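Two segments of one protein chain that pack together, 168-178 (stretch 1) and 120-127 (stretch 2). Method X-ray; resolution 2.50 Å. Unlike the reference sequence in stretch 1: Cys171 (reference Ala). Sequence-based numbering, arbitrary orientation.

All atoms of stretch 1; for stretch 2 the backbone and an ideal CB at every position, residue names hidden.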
# COMPACT_ATOMS: atom_id res chain seq x y z
N SER A 168 18.98 -4.70 3.68
CA SER A 168 18.12 -4.46 4.83
C SER A 168 18.62 -3.17 5.51
O SER A 168 17.86 -2.45 6.14
CB SER A 168 18.12 -5.64 5.79
OG SER A 168 19.32 -5.71 6.53
N GLU A 169 19.92 -2.89 5.37
CA GLU A 169 20.49 -1.66 5.92
C GLU A 169 19.95 -0.55 5.04
O GLU A 169 19.48 0.48 5.53
CB GLU A 169 22.02 -1.70 5.85
CG GLU A 169 22.73 -0.43 6.35
CD GLU A 169 22.52 -0.13 7.83
OE1 GLU A 169 22.56 -1.07 8.66
OE2 GLU A 169 22.35 1.06 8.18
N ARG A 170 19.98 -0.77 3.73
CA ARG A 170 19.48 0.20 2.76
C ARG A 170 18.02 0.57 3.03
O ARG A 170 17.68 1.75 3.08
CB ARG A 170 19.59 -0.35 1.33
CG ARG A 170 18.95 0.56 0.27
CD ARG A 170 18.49 -0.27 -0.91
NE ARG A 170 17.83 0.49 -1.97
CZ ARG A 170 16.55 0.37 -2.28
NH1 ARG A 170 15.77 -0.48 -1.60
NH2 ARG A 170 16.04 1.06 -3.30
N CYS A 171 17.15 -0.43 3.18
CA CYS A 171 15.74 -0.13 3.41
C CYS A 171 15.55 0.62 4.72
O CYS A 171 14.72 1.53 4.80
CB CYS A 171 14.83 -1.37 3.25
SG CYS A 171 14.47 -1.83 1.46
N GLY A 172 16.44 0.35 5.68
CA GLY A 172 16.37 1.01 6.97
C GLY A 172 16.68 2.50 6.83
O GLY A 172 16.03 3.33 7.48
N ARG A 173 17.65 2.83 5.99
CA ARG A 173 18.02 4.22 5.76
C ARG A 173 16.97 4.92 4.93
O ARG A 173 16.67 6.09 5.17
CB ARG A 173 19.39 4.30 5.09
CG ARG A 173 20.50 3.62 5.91
CD ARG A 173 21.88 3.69 5.26
NE ARG A 173 22.85 2.85 5.98
CZ ARG A 173 24.18 2.98 5.92
NH1 ARG A 173 24.73 3.92 5.15
NH2 ARG A 173 24.96 2.14 6.61
N LEU A 174 16.38 4.21 3.97
CA LEU A 174 15.35 4.79 3.13
C LEU A 174 14.17 5.18 4.00
O LEU A 174 13.54 6.22 3.76
CB LEU A 174 14.89 3.81 2.06
CG LEU A 174 15.85 3.49 0.91
CD1 LEU A 174 15.14 2.56 -0.06
CD2 LEU A 174 16.29 4.75 0.21
N THR A 175 13.89 4.38 5.01
CA THR A 175 12.80 4.70 5.94
C THR A 175 13.02 6.11 6.53
O THR A 175 12.09 6.92 6.61
CB THR A 175 12.71 3.67 7.07
OG1 THR A 175 12.41 2.38 6.51
CG2 THR A 175 11.62 4.03 8.02
N ALA A 176 14.29 6.41 6.84
CA ALA A 176 14.71 7.69 7.41
C ALA A 176 14.57 8.82 6.42
O ALA A 176 14.00 9.85 6.75
CB ALA A 176 16.13 7.59 7.86
N ASP A 177 15.05 8.62 5.21
CA ASP A 177 14.93 9.64 4.18
C ASP A 177 13.47 10.00 3.91
O ASP A 177 13.15 11.16 3.67
CB ASP A 177 15.53 9.16 2.85
CG ASP A 177 17.04 8.95 2.92
OD1 ASP A 177 17.77 9.76 3.53
OD2 ASP A 177 17.51 7.97 2.30
N ALA A 178 12.60 8.99 3.91
CA ALA A 178 11.18 9.20 3.65
C ALA A 178 10.52 9.90 4.83
O ALA A 178 9.63 10.75 4.66
CB ALA A 178 10.50 7.89 3.38
N UNK A 120 18.11 10.32 -5.78
CA UNK A 120 19.06 9.23 -5.61
C UNK A 120 19.13 9.03 -4.12
O UNK A 120 19.46 9.97 -3.39
CB UNK A 120 20.43 9.52 -6.23
N UNK A 121 18.75 7.84 -3.67
CA UNK A 121 18.72 7.50 -2.25
C UNK A 121 19.48 6.18 -2.02
O UNK A 121 19.82 5.46 -2.98
CB UNK A 121 17.28 7.39 -1.75
N UNK A 122 19.84 5.88 -0.75
CA UNK A 122 19.59 6.67 0.45
C UNK A 122 20.55 7.86 0.58
O UNK A 122 21.58 7.94 -0.10
CB UNK A 122 19.70 5.78 1.69
N UNK A 123 20.18 8.77 1.45
CA UNK A 123 20.96 9.96 1.74
C UNK A 123 21.38 9.85 3.21
O UNK A 123 22.54 10.08 3.56
CB UNK A 123 20.17 11.24 1.46
N UNK A 124 20.45 9.41 4.05
CA UNK A 124 20.67 9.24 5.49
C UNK A 124 21.78 8.24 5.78
O UNK A 124 21.93 7.23 5.07
CB UNK A 124 19.38 8.79 6.17
N UNK A 125 22.53 8.52 6.83
CA UNK A 125 23.63 7.65 7.27
C UNK A 125 23.57 7.67 8.81
O UNK A 125 23.64 8.74 9.43
CB UNK A 125 24.99 8.12 6.74
N UNK A 126 23.43 6.49 9.45
CA UNK A 126 23.34 6.44 10.92
C UNK A 126 24.70 6.51 11.60
O UNK A 126 24.80 6.63 12.84
CB UNK A 126 22.63 5.16 11.36
N UNK A 127 25.76 6.47 10.78
CA UNK A 127 27.10 6.48 11.31
C UNK A 127 27.33 5.12 11.94
O UNK A 127 27.10 4.09 11.30
CB UNK A 127 27.31 7.62 12.31

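Position 120 has nothing of the helix within 5.5 Å of its ideal CB, so stretch 1 sets no requirement there; the residue is Lys120, its side chain extended and out of reach.

At position 121 CA-to-CB points toward the helix, and the ideal CB lies 3.4 Å from Leu174 CD2, with Asp177 OD2 4.1 Å away. A methyl group so near favours an aliphatic side chain, though a polar group could look to the carboxylate. The residue is Leu121, whose CB packs against Leu174 CD2 at 3.4 Å.

Position 122 also points toward the helix. Its ideal CB sits 3.2 Å from Asp177 OD2, 3.7 Å from Arg173 CB and 3.9 Å from Leu174 CD2, a crowded site suited to something compact. The peptide bond before it is cis, which strongly favours proline, and phi of -78° agrees. Pro122 lies against the helix, its CB 3.8 Å from Arg173 CB and 3.9 Å from Leu174 CD2.

At position 123 the backbone matters more than the side chain, because CA-to-CB points sideways. The amide donates to Asp177 OD2 (N to OD2 2.9 Å), and many side chains would serve, proline excepted, since it would lack this hydrogen. Ile123 is found.

Position 124 likewise uses its amide, N to Asp177 OD1 being 2.8 Å, so the carboxylate holds two successive amides and again proline would not suit. Its CA-to-CB bond points toward the helix, with Ala176 CB 3.9 Å from the ideal CB; a flat or aliphatic side chain could cover that methyl. Phe124 does so with its ring face: Ala176 CB stands 3.7 Å from the ring centroid, 19° off the normal, a CH-pi contact. Its carbonyl accepts from a water (O to water 2.7 Å) that in turn accepts from Arg173 NH1 (2.7 Å to the water), bridging the two stretches.

Position 125 points away, leaving a wide choice. In Asn125 the end of the side chain turns back, and OD1 accepts from the amide of 127 (N to OD1 3.0 Å).

Position 126 points toward the helix, but its ideal CB is 5.2 Å from Glu169 OE2, leaving room for several side chains; phi of -81° permits proline. Pro126 lays CD over one face of the Arg173 guanidinium, 3.7 Å from NE, beside the Glu169–Arg173 salt bridge (OE2 to NE 2.9 Å).

Position 127 has phi of 72° and psi of -125°, which favours glycine, and Gly127 is found.

Stretch 2 (120-127) KLPIFNPG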
# COMPACT_ATOMS: atom_id res chain seq x y z
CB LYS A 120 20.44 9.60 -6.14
CG LYS A 120 20.50 9.86 -7.61
CD LYS A 120 21.92 9.75 -8.08
CE LYS A 120 22.02 10.05 -9.54
NZ LYS A 120 23.30 9.53 -10.11
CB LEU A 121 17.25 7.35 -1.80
CG LEU A 121 16.29 8.50 -2.11
CD1 LEU A 121 14.86 8.00 -2.12
CD2 LEU A 121 16.47 9.65 -1.12
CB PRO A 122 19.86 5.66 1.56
CG PRO A 122 21.01 4.90 1.00
CD PRO A 122 20.51 4.61 -0.40
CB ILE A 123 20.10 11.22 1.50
CG1 ILE A 123 19.85 11.40 -0.00
CG2 ILE A 123 20.73 12.45 2.11
CD1 ILE A 123 18.88 12.54 -0.37
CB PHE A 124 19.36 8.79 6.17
CG PHE A 124 19.49 8.53 7.67
CD1 PHE A 124 19.27 9.54 8.59
CD2 PHE A 124 19.78 7.25 8.14
CE1 PHE A 124 19.32 9.28 9.97
CE2 PHE A 124 19.84 6.97 9.51
CZ PHE A 124 19.61 7.99 10.43
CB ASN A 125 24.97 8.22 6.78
CG ASN A 125 26.09 7.20 6.85
OD1 ASN A 125 26.15 6.37 7.77
ND2 ASN A 125 26.98 7.24 5.86
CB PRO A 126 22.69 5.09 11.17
CG PRO A 126 23.39 4.23 10.11
CD PRO A 126 23.40 5.13 8.87
O HOH W 1 23.77 5.90 3.62
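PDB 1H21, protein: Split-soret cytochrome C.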